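Long-range contact in transketolase (Campylobacter jejuni, PDB 3L84), which belongs to the transketolase family of thiamine diphosphate-binding proteins and forms a two-subunit assembly: residues D143-L155 with D173-S185. Sequence-based numbering, arbitrary orientation.
Sequences DHKIYCLCGDGDL and DNFILIYDSNNIS
The ring of Tyr-179 has Leu-155 on one face, where CD1 makes a CH-pi contact 3.8 Å from the ring centroid, and CB of Ser-181 on the opposite face, towards the rim. Asp-152 closes the edge: Tyr-179 OH donates to Asp-152 OD1 over 2.5 Å, meeting the syn side 29° out of the carboxylate plane, with ring and carboxylate nearly perpendicular. Tyr-179 CG stands anti to the backbone N (chi1 164°), which carries the phenol across to the first turn of helix 152-156. On the same face of the sheet, Leu-177 CD1 touches both Cys-148 SG and Cys-150 SG, each at 3.7 Å. The other face carries Tyr-147, whose CE1 lies 3.6 Å from Ile-176 CD1.

Between these layers, strands 146-151 and 175-181 run parallel, joined by a ladder from Ile-146 N to Asn-174 O through Asp-180 N to Cys-150 O. Within the five-stranded parallel sheet, 60-63 lies next to 146-151 and 234-239 next to 175-181; the largely helical connection makes a beta-alpha-beta crossover. Gly-Asp-Gly at 151-153 and the later Asn-182 match the ends of the family's thiamine diphosphate motif. Asp-152 OD2 reaches the turn through a water that takes the N-H of Asn-183. Tyr-179 OH thus orients the carboxylate by holding OD1, while OD2 lies 3.6 Å from both Asn-182 OD1 and Ile-184 O, a convergence of oxygens consistent with the metal site that holds the diphosphate in relatives.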
loop_
_atom_site.group_PDB
_atom_site.type_symbol
_atom_site.label_atom_id
_atom_site.label_comp_id
_atom_site.label_asym_id
_atom_site.label_seq_id
_atom_site.Cartn_x
_atom_site.Cartn_y
_atom_site.Cartn_z
ATOM N N ASP A 143 27.485 -9.940 16.793
ATOM C CA ASP A 143 26.850 -11.011 17.598
ATOM C C ASP A 143 25.630 -10.570 18.424
ATOM O O ASP A 143 25.171 -11.289 19.298
ATOM C CB ASP A 143 27.867 -11.737 18.447
ATOM C CG ASP A 143 28.397 -10.893 19.553
ATOM O OD1 ASP A 143 27.907 -9.751 19.741
ATOM O OD2 ASP A 143 29.326 -11.367 20.268
ATOM N N HIS A 144 25.056 -9.450 18.088
ATOM C CA HIS A 144 24.075 -8.794 18.947
ATOM C C HIS A 144 22.664 -9.334 18.640
ATOM O O HIS A 144 22.440 -10.118 17.705
ATOM C CB HIS A 144 24.146 -7.287 18.699
ATOM C CG HIS A 144 23.744 -6.892 17.323
ATOM N ND1 HIS A 144 22.426 -6.723 16.941
ATOM C CD2 HIS A 144 24.483 -6.692 16.203
ATOM C CE1 HIS A 144 22.388 -6.372 15.668
ATOM N NE2 HIS A 144 23.622 -6.355 15.188
ATOM N N LYS A 145 21.724 -8.926 19.475
ATOM C CA LYS A 145 20.307 -9.266 19.305
ATOM C C LYS A 145 19.530 -8.115 18.705
ATOM O O LYS A 145 19.998 -6.967 18.662
ATOM C CB LYS A 145 19.713 -9.654 20.656
ATOM C CG LYS A 145 20.360 -10.870 21.287
ATOM C CD LYS A 145 20.109 -12.168 20.529
ATOM C CE LYS A 145 20.784 -13.378 21.195
ATOM N NZ LYS A 145 20.581 -14.580 20.363
ATOM N N ILE A 146 18.314 -8.440 18.268
ATOM C CA ILE A 146 17.307 -7.482 17.811
ATOM C C ILE A 146 16.051 -7.787 18.583
ATOM O O ILE A 146 15.531 -8.920 18.507
ATOM C CB ILE A 146 17.030 -7.579 16.313
ATOM C CG1 ILE A 146 18.307 -7.309 15.477
ATOM C CG2 ILE A 146 15.915 -6.592 15.941
ATOM C CD1 ILE A 146 19.346 -8.394 15.360
ATOM N N TYR A 147 15.632 -6.859 19.431
ATOM C CA TYR A 147 14.425 -6.972 20.257
ATOM C C TYR A 147 13.355 -6.074 19.690
ATOM O O TYR A 147 13.579 -4.888 19.449
ATOM C CB TYR A 147 14.706 -6.533 21.701
ATOM C CG TYR A 147 15.675 -7.398 22.453
ATOM C CD1 TYR A 147 15.276 -8.604 23.019
ATOM C CD2 TYR A 147 17.004 -7.011 22.627
ATOM C CE1 TYR A 147 16.167 -9.374 23.754
ATOM C CE2 TYR A 147 17.907 -7.792 23.325
ATOM C CZ TYR A 147 17.490 -8.993 23.880
ATOM O OH TYR A 147 18.342 -9.829 24.610
ATOM N N CYS A 148 12.168 -6.620 19.463
ATOM C CA CYS A 148 11.064 -5.816 18.985
ATOM C C CYS A 148 9.876 -5.986 19.889
ATOM O O CYS A 148 9.497 -7.137 20.170
ATOM C CB CYS A 148 10.675 -6.278 17.585
ATOM S SG CYS A 148 9.312 -5.412 16.828
ATOM N N LEU A 149 9.296 -4.885 20.350
ATOM C CA LEU A 149 8.031 -4.943 21.094
ATOM C C LEU A 149 6.905 -4.622 20.151
ATOM O O LEU A 149 6.959 -3.633 19.438
ATOM C CB LEU A 149 8.008 -3.941 22.250
ATOM C CG LEU A 149 8.752 -4.267 23.539
ATOM C CD1 LEU A 149 10.217 -4.662 23.285
ATOM C CD2 LEU A 149 8.642 -3.050 24.483
ATOM N N CYS A 150 5.892 -5.470 20.121
ATOM C CA CYS A 150 4.748 -5.275 19.220
ATOM C C CYS A 150 3.445 -5.570 19.930
ATOM O O CYS A 150 3.447 -6.092 21.032
ATOM C CB CYS A 150 4.922 -6.127 17.945
ATOM S SG CYS A 150 4.588 -7.884 18.200
ATOM N N GLY A 151 2.354 -5.212 19.279
ATOM C CA GLY A 151 1.027 -5.423 19.790
ATOM C C GLY A 151 0.100 -6.039 18.781
ATOM O O GLY A 151 0.504 -6.407 17.663
ATOM N N ASP A 152 -1.168 -6.156 19.164
ATOM C CA ASP A 152 -2.188 -6.719 18.259
ATOM C C ASP A 152 -2.275 -6.057 16.903
ATOM O O ASP A 152 -2.407 -6.731 15.878
ATOM C CB ASP A 152 -3.564 -6.681 18.918
ATOM C CG ASP A 152 -3.646 -7.643 20.039
ATOM O OD1 ASP A 152 -3.555 -8.851 19.724
ATOM O OD2 ASP A 152 -3.737 -7.235 21.214
ATOM N N GLY A 153 -2.248 -4.739 16.849
ATOM C CA GLY A 153 -2.319 -4.049 15.594
ATOM C C GLY A 153 -1.198 -4.438 14.657
ATOM O O GLY A 153 -1.379 -4.555 13.420
ATOM N N ASP A 154 0.002 -4.597 15.203
ATOM C CA ASP A 154 1.131 -4.957 14.385
ATOM C C ASP A 154 0.927 -6.337 13.777
ATOM O O ASP A 154 1.237 -6.555 12.603
ATOM C CB ASP A 154 2.435 -4.944 15.198
ATOM C CG ASP A 154 2.767 -3.582 15.768
ATOM O OD1 ASP A 154 3.074 -2.639 15.002
ATOM O OD2 ASP A 154 2.673 -3.434 17.034
ATOM N N LEU A 155 0.454 -7.291 14.569
ATOM C CA LEU A 155 0.336 -8.673 14.127
ATOM C C LEU A 155 -0.842 -8.943 13.211
ATOM O O LEU A 155 -0.853 -9.935 12.500
ATOM C CB LEU A 155 0.385 -9.631 15.319
ATOM C CG LEU A 155 1.752 -9.567 16.041
ATOM C CD1 LEU A 155 1.833 -10.694 17.040
ATOM C CD2 LEU A 155 2.986 -9.603 15.127
ATOM N N ASP A 173 18.118 -16.301 14.253
ATOM C CA ASP A 173 18.244 -16.645 15.660
ATOM C C ASP A 173 18.903 -15.557 16.500
ATOM O O ASP A 173 19.396 -15.777 17.599
ATOM C CB ASP A 173 18.999 -17.977 15.803
ATOM C CG ASP A 173 20.412 -17.912 15.252
ATOM O OD1 ASP A 173 20.910 -16.835 14.859
ATOM O OD2 ASP A 173 21.090 -18.976 15.278
ATOM N N ASN A 174 18.883 -14.360 15.934
ATOM C CA ASN A 174 19.217 -13.116 16.600
ATOM C C ASN A 174 18.009 -12.228 16.852
ATOM O O ASN A 174 18.150 -11.135 17.399
ATOM C CB ASN A 174 20.300 -12.363 15.804
ATOM C CG ASN A 174 19.915 -12.069 14.358
ATOM O OD1 ASN A 174 18.900 -12.542 13.855
ATOM N ND2 ASN A 174 20.777 -11.294 13.668
ATOM N N PHE A 175 16.827 -12.700 16.490
ATOM C CA PHE A 175 15.596 -11.898 16.529
ATOM C C PHE A 175 14.662 -12.398 17.623
ATOM O O PHE A 175 14.276 -13.572 17.637
ATOM C CB PHE A 175 14.897 -12.010 15.168
ATOM C CG PHE A 175 13.578 -11.294 15.041
ATOM C CD1 PHE A 175 13.413 -10.012 15.532
ATOM C CD2 PHE A 175 12.513 -11.909 14.459
ATOM C CE1 PHE A 175 12.195 -9.340 15.382
ATOM C CE2 PHE A 175 11.302 -11.242 14.303
ATOM C CZ PHE A 175 11.144 -9.959 14.757
ATOM N N ILE A 176 14.254 -11.489 18.496
ATOM C CA ILE A 176 13.364 -11.757 19.612
ATOM C C ILE A 176 12.209 -10.766 19.553
ATOM O O ILE A 176 12.399 -9.577 19.711
ATOM C CB ILE A 176 14.112 -11.699 20.959
ATOM C CG1 ILE A 176 15.234 -12.725 21.008
ATOM C CG2 ILE A 176 13.141 -11.922 22.099
ATOM C CD1 ILE A 176 16.171 -12.624 22.219
ATOM N N LEU A 177 11.023 -11.276 19.269
ATOM C CA LEU A 177 9.804 -10.514 19.117
ATOM C C LEU A 177 8.963 -10.717 20.367
ATOM O O LEU A 177 8.643 -11.847 20.736
ATOM C CB LEU A 177 9.054 -10.999 17.877
ATOM C CG LEU A 177 7.782 -10.284 17.494
ATOM C CD1 LEU A 177 8.004 -8.816 17.244
ATOM C CD2 LEU A 177 7.162 -10.951 16.236
ATOM N N ILE A 178 8.623 -9.650 21.047
ATOM C CA ILE A 178 7.841 -9.683 22.266
ATOM C C ILE A 178 6.480 -9.081 21.937
ATOM O O ILE A 178 6.371 -7.888 21.619
ATOM C CB ILE A 178 8.524 -8.911 23.402
ATOM C CG1 ILE A 178 9.904 -9.468 23.624
ATOM C CG2 ILE A 178 7.644 -8.944 24.657
ATOM C CD1 ILE A 178 10.789 -8.622 24.546
ATOM N N TYR A 179 5.449 -9.918 21.988
ATOM C CA TYR A 179 4.058 -9.549 21.668
ATOM C C TYR A 179 3.276 -9.249 22.935
ATOM O O TYR A 179 3.120 -10.111 23.809
ATOM C CB TYR A 179 3.435 -10.663 20.833
ATOM C CG TYR A 179 1.927 -10.699 20.693
ATOM C CD1 TYR A 179 1.175 -9.554 20.511
ATOM C CD2 TYR A 179 1.269 -11.907 20.739
ATOM C CE1 TYR A 179 -0.201 -9.604 20.374
ATOM C CE2 TYR A 179 -0.103 -11.982 20.612
ATOM C CZ TYR A 179 -0.833 -10.835 20.435
ATOM O OH TYR A 179 -2.215 -10.924 20.289
ATOM N N ASP A 180 2.820 -8.007 23.038
ATOM C CA ASP A 180 2.012 -7.545 24.151
ATOM C C ASP A 180 0.581 -7.982 23.912
ATOM O O ASP A 180 -0.200 -7.324 23.203
ATOM C CB ASP A 180 2.089 -6.008 24.222
ATOM C CG ASP A 180 1.287 -5.453 25.363
ATOM O OD1 ASP A 180 0.914 -6.292 26.216
ATOM O OD2 ASP A 180 1.018 -4.236 25.385
ATOM N N SER A 181 0.237 -9.117 24.493
ATOM C CA SER A 181 -1.090 -9.696 24.330
ATOM C C SER A 181 -1.983 -9.226 25.477
ATOM O O SER A 181 -2.005 -9.826 26.548
ATOM C CB SER A 181 -0.981 -11.209 24.302
ATOM O OG SER A 181 -2.252 -11.776 24.114
ATOM N N ASN A 182 -2.683 -8.113 25.254
ATOM C CA ASN A 182 -3.510 -7.470 26.280
ATOM C C ASN A 182 -5.019 -7.528 26.030
ATOM O O ASN A 182 -5.792 -6.954 26.799
ATOM C CB ASN A 182 -3.021 -6.041 26.546
ATOM C CG ASN A 182 -3.197 -5.117 25.384
ATOM O OD1 ASN A 182 -3.856 -5.455 24.388
ATOM N ND2 ASN A 182 -2.576 -3.911 25.472
ATOM N N ASN A 183 -5.407 -8.266 24.985
ATOM C CA ASN A 183 -6.829 -8.580 24.752
ATOM C C ASN A 183 -7.628 -7.379 24.240
ATOM O O ASN A 183 -8.835 -7.506 24.131
ATOM C CB ASN A 183 -7.498 -9.125 26.046
ATOM C CG ASN A 183 -8.760 -9.963 25.774
ATOM O OD1 ASN A 183 -9.747 -9.899 26.524
ATOM N ND2 ASN A 183 -8.728 -10.739 24.703
ATOM N N ILE A 184 -6.981 -6.231 23.978
ATOM C CA ILE A 184 -7.661 -4.980 23.650
ATOM C C ILE A 184 -7.182 -4.445 22.296
ATOM O O ILE A 184 -6.009 -4.557 21.976
ATOM C CB ILE A 184 -7.401 -3.932 24.792
ATOM C CG1 ILE A 184 -8.112 -4.369 26.078
ATOM C CG2 ILE A 184 -7.850 -2.532 24.401
ATOM C CD1 ILE A 184 -9.607 -4.465 25.936
ATOM N N SER A 185 -8.101 -3.856 21.541
ATOM C CA SER A 185 -7.735 -2.968 20.441
ATOM C C SER A 185 -8.632 -1.727 20.525
ATOM O O SER A 185 -9.365 -1.525 21.502
ATOM C CB SER A 185 -7.784 -3.671 19.078
ATOM O OG SER A 185 -9.092 -3.880 18.663
HETATM O O HOH W 1 23.352 -10.625 15.127
HETATM O O HOH W 2 17.917 -15.189 20.188
HETATM O O HOH W 3 -1.392 -5.196 22.024
HETATM O O HOH W 4 -4.174 -9.636 22.789
#